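Local coordinates for protein phospholethanolamine N-methyltransferase 2 (Haemonchus contortus, PDB 4KRI) that probably transfers methyl groups from S-adenosylmethionine to phosphomonomethylethanolamine on the way to phosphocholine in this parasitic nematode, at residues Y292-D297 and K321-M326. Numbering follows the deposited sequence.
With SAH (S-adenosyl-L-homocysteine), chain D.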
loop_
_atom_site.group_PDB
_atom_site.type_symbol
_atom_site.label_atom_id
_atom_site.label_comp_id
_atom_site.label_asym_id
_atom_site.label_seq_id
_atom_site.Cartn_x
_atom_site.Cartn_y
_atom_site.Cartn_z
ATOM N N TYR A 292 9.036 12.309 -9.004
ATOM C CA TYR A 292 9.008 12.621 -7.582
ATOM C C TYR A 292 8.649 11.394 -6.794
ATOM O O TYR A 292 7.854 10.572 -7.235
ATOM C CB TYR A 292 7.937 13.696 -7.274
ATOM C CG TYR A 292 8.109 14.918 -8.121
ATOM C CD1 TYR A 292 9.122 15.832 -7.845
ATOM C CD2 TYR A 292 7.276 15.156 -9.205
ATOM C CE1 TYR A 292 9.298 16.954 -8.636
ATOM C CE2 TYR A 292 7.447 16.276 -10.007
ATOM C CZ TYR A 292 8.458 17.166 -9.712
ATOM O OH TYR A 292 8.636 18.277 -10.506
ATOM N N VAL A 293 9.236 11.275 -5.612
ATOM C CA VAL A 293 8.782 10.302 -4.645
ATOM C C VAL A 293 8.478 11.098 -3.391
ATOM O O VAL A 293 9.304 11.883 -2.915
ATOM C CB VAL A 293 9.862 9.240 -4.357
ATOM C CG1 VAL A 293 9.458 8.390 -3.157
ATOM C CG2 VAL A 293 10.058 8.349 -5.582
ATOM N N PHE A 294 7.274 10.923 -2.879
ATOM C CA PHE A 294 6.801 11.697 -1.745
ATOM C C PHE A 294 6.392 10.726 -0.663
ATOM O O PHE A 294 5.717 9.739 -0.946
ATOM C CB PHE A 294 5.571 12.497 -2.196
ATOM C CG PHE A 294 4.976 13.372 -1.118
ATOM C CD1 PHE A 294 5.732 14.360 -0.508
ATOM C CD2 PHE A 294 3.644 13.229 -0.748
ATOM C CE1 PHE A 294 5.178 15.181 0.470
ATOM C CE2 PHE A 294 3.079 14.045 0.234
ATOM C CZ PHE A 294 3.844 15.030 0.835
ATOM N N SER A 295 6.762 10.992 0.585
ATOM C CA SER A 295 6.277 10.140 1.660
ATOM C C SER A 295 5.956 10.998 2.850
ATOM O O SER A 295 6.831 11.654 3.398
ATOM C CB SER A 295 7.293 9.068 2.034
ATOM O OG SER A 295 6.733 8.234 3.039
ATOM N N ARG A 296 4.691 11.004 3.246
ATOM C CA ARG A 296 4.260 11.916 4.300
ATOM C C ARG A 296 3.906 11.170 5.587
ATOM O O ARG A 296 2.851 10.528 5.670
ATOM C CB ARG A 296 3.062 12.704 3.767
ATOM C CG ARG A 296 2.518 13.722 4.718
ATOM C CD ARG A 296 3.369 14.978 4.796
ATOM N NE ARG A 296 3.132 15.533 6.120
ATOM C CZ ARG A 296 2.057 16.247 6.426
ATOM N NH1 ARG A 296 1.179 16.547 5.474
ATOM N NH2 ARG A 296 1.870 16.675 7.664
ATOM N N ASP A 297 4.823 11.222 6.554
ATOM C CA ASP A 297 4.615 10.689 7.892
ATOM C C ASP A 297 4.322 9.191 7.886
ATOM O O ASP A 297 3.459 8.697 8.616
ATOM C CB ASP A 297 3.548 11.523 8.617
ATOM C CG ASP A 297 3.945 12.987 8.703
ATOM O OD1 ASP A 297 5.161 13.262 8.850
ATOM O OD2 ASP A 297 3.072 13.863 8.582
ATOM N N LYS A 321 13.317 13.953 -7.698
ATOM C CA LYS A 321 13.413 14.453 -6.328
ATOM C C LYS A 321 12.589 13.632 -5.352
ATOM O O LYS A 321 11.464 13.240 -5.657
ATOM C CB LYS A 321 12.974 15.921 -6.267
ATOM C CG LYS A 321 13.036 16.504 -4.856
ATOM C CD LYS A 321 12.846 18.026 -4.846
ATOM C CE LYS A 321 14.165 18.754 -5.024
ATOM N NZ LYS A 321 13.998 20.234 -5.088
ATOM N N VAL A 322 13.173 13.372 -4.183
ATOM C CA VAL A 322 12.479 12.697 -3.093
ATOM C C VAL A 322 12.227 13.713 -1.989
ATOM O O VAL A 322 13.062 14.567 -1.741
ATOM C CB VAL A 322 13.280 11.480 -2.575
ATOM C CG1 VAL A 322 14.692 11.887 -2.164
ATOM C CG2 VAL A 322 12.553 10.800 -1.403
ATOM N N LEU A 323 11.045 13.655 -1.376
ATOM C CA LEU A 323 10.709 14.509 -0.246
ATOM C C LEU A 323 9.933 13.673 0.751
ATOM O O LEU A 323 8.951 13.026 0.399
ATOM C CB LEU A 323 9.895 15.721 -0.705
ATOM C CG LEU A 323 9.714 16.856 0.303
ATOM C CD1 LEU A 323 9.520 18.183 -0.411
ATOM C CD2 LEU A 323 8.536 16.572 1.214
ATOM N N ILE A 324 10.397 13.666 1.997
ATOM C CA ILE A 324 9.789 12.848 3.044
ATOM C C ILE A 324 9.629 13.689 4.314
ATOM O O ILE A 324 10.524 14.464 4.668
ATOM C CB ILE A 324 10.697 11.628 3.375
ATOM C CG1 ILE A 324 10.939 10.770 2.124
ATOM C CG2 ILE A 324 10.104 10.770 4.496
ATOM C CD1 ILE A 324 11.986 9.671 2.317
ATOM N N THR A 325 8.488 13.558 4.985
ATOM C CA THR A 325 8.371 14.021 6.365
ATOM C C THR A 325 8.139 12.796 7.231
ATOM O O THR A 325 7.553 11.830 6.780
ATOM C CB THR A 325 7.243 15.064 6.585
ATOM O OG1 THR A 325 5.961 14.424 6.485
ATOM C CG2 THR A 325 7.339 16.201 5.563
ATOM N N MET A 326 8.618 12.825 8.477
ATOM C CA MET A 326 8.503 11.635 9.313
ATOM C C MET A 326 8.560 12.009 10.781
ATOM O O MET A 326 9.134 13.036 11.132
ATOM C CB MET A 326 9.647 10.664 8.990
ATOM C CG MET A 326 11.011 11.231 9.350
ATOM S SD MET A 326 12.476 10.450 8.608
ATOM C CE MET A 326 13.049 11.808 7.580
HETATM N N SAH D . 0.542 9.846 3.718
HETATM C CA SAH D . -0.837 9.760 4.265
HETATM C CB SAH D . -0.932 8.564 5.292
HETATM C CG SAH D . -0.153 8.689 6.597
HETATM S SD SAH D . -0.321 7.214 7.651
HETATM C C SAH D . -1.292 11.061 4.799
HETATM O O SAH D . -0.592 12.056 4.678
HETATM O OXT SAH D . -2.455 11.182 5.148
HETATM C "C5'" SAH D . 1.066 6.120 7.293
HETATM C "C4'" SAH D . 0.817 5.120 6.311
HETATM O "O4'" SAH D . 2.076 4.477 5.978
HETATM C "C3'" SAH D . -0.036 4.044 6.865
HETATM O "O3'" SAH D . -1.212 3.960 6.090
HETATM C "C2'" SAH D . 0.746 2.814 6.745
HETATM O "O2'" SAH D . -0.039 1.696 6.401
HETATM C "C1'" SAH D . 1.737 3.160 5.682
HETATM N N9 SAH D . 2.934 2.249 5.671
HETATM C C8 SAH D . 3.754 1.968 6.708
HETATM N N7 SAH D . 4.734 1.174 6.262
HETATM C C5 SAH D . 4.553 0.965 4.942
HETATM C C6 SAH D . 5.260 0.228 3.982
HETATM N N6 SAH D . 6.391 -0.485 4.312
HETATM N N1 SAH D . 4.791 0.231 2.715
HETATM C C2 SAH D . 3.693 0.914 2.374
HETATM N N3 SAH D . 2.998 1.636 3.271
HETATM C C4 SAH D . 3.396 1.666 4.557
HETATM O O HOH W 1 7.280 9.286 5.589
#
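Thr325 OG1 gives its hydrogen to Asp297 OD1 at 2.8 Å, reaching the carboxylate from above its plane. The same hydroxyl oxygen lies in the guanidinium plane at the edge of Arg296 and accepts a weak bond from NE at 3.1 Å. A threonine fits here because its hydroxyl can donate and accept at once while its branched CB suits a strand; chi1 of 72° sets OG1 between backbone N and carbonyl carbon, where it meets both partners. Asp297 has further partners: OD2 forms a salt bridge with Arg296 NE at 3.0 Å, and OD1 also accepts from Trp424 NE1. The other guanidinium nitrogens of Arg296 donate to Pro204 O and Asn210 OD1, so NH1 and NH2 also have acceptors in this buried place.

Leading up to this cluster, 292-296 and 321-326 run as parallel neighbours in the Rossmann-like sheet of the methyltransferase domain. Val293 and Ser295 each use N and O toward the second strand: Val293 N donates to Lys321 O and Leu323 N to Val293 O, then Ser295 N to Leu323 O and Thr325 N to Ser295 O. Phe294 turns its backbone the other way, to strand 225-229, while its ring edge receives Leu323 CD2 at 3.7 Å from CE1, beneath helix 206-215. On the opposite face, beta-branched Val293, Val322 and Ile324 suit extended backbone, and small Ser295 bonds through OG to Ile229 O and a water that donates to Thr325 O. That carbonyl also accepts a hydrogen bond from Asp297 N at 2.8 Å, from above its plane. At the strand's C-terminal end, Arg296 O accepts a hydrogen bond from the amino nitrogen of S-adenosylhomocysteine, while the Asp297 side chain comes within about 4 Å of the bound phosphomonomethylethanolamine.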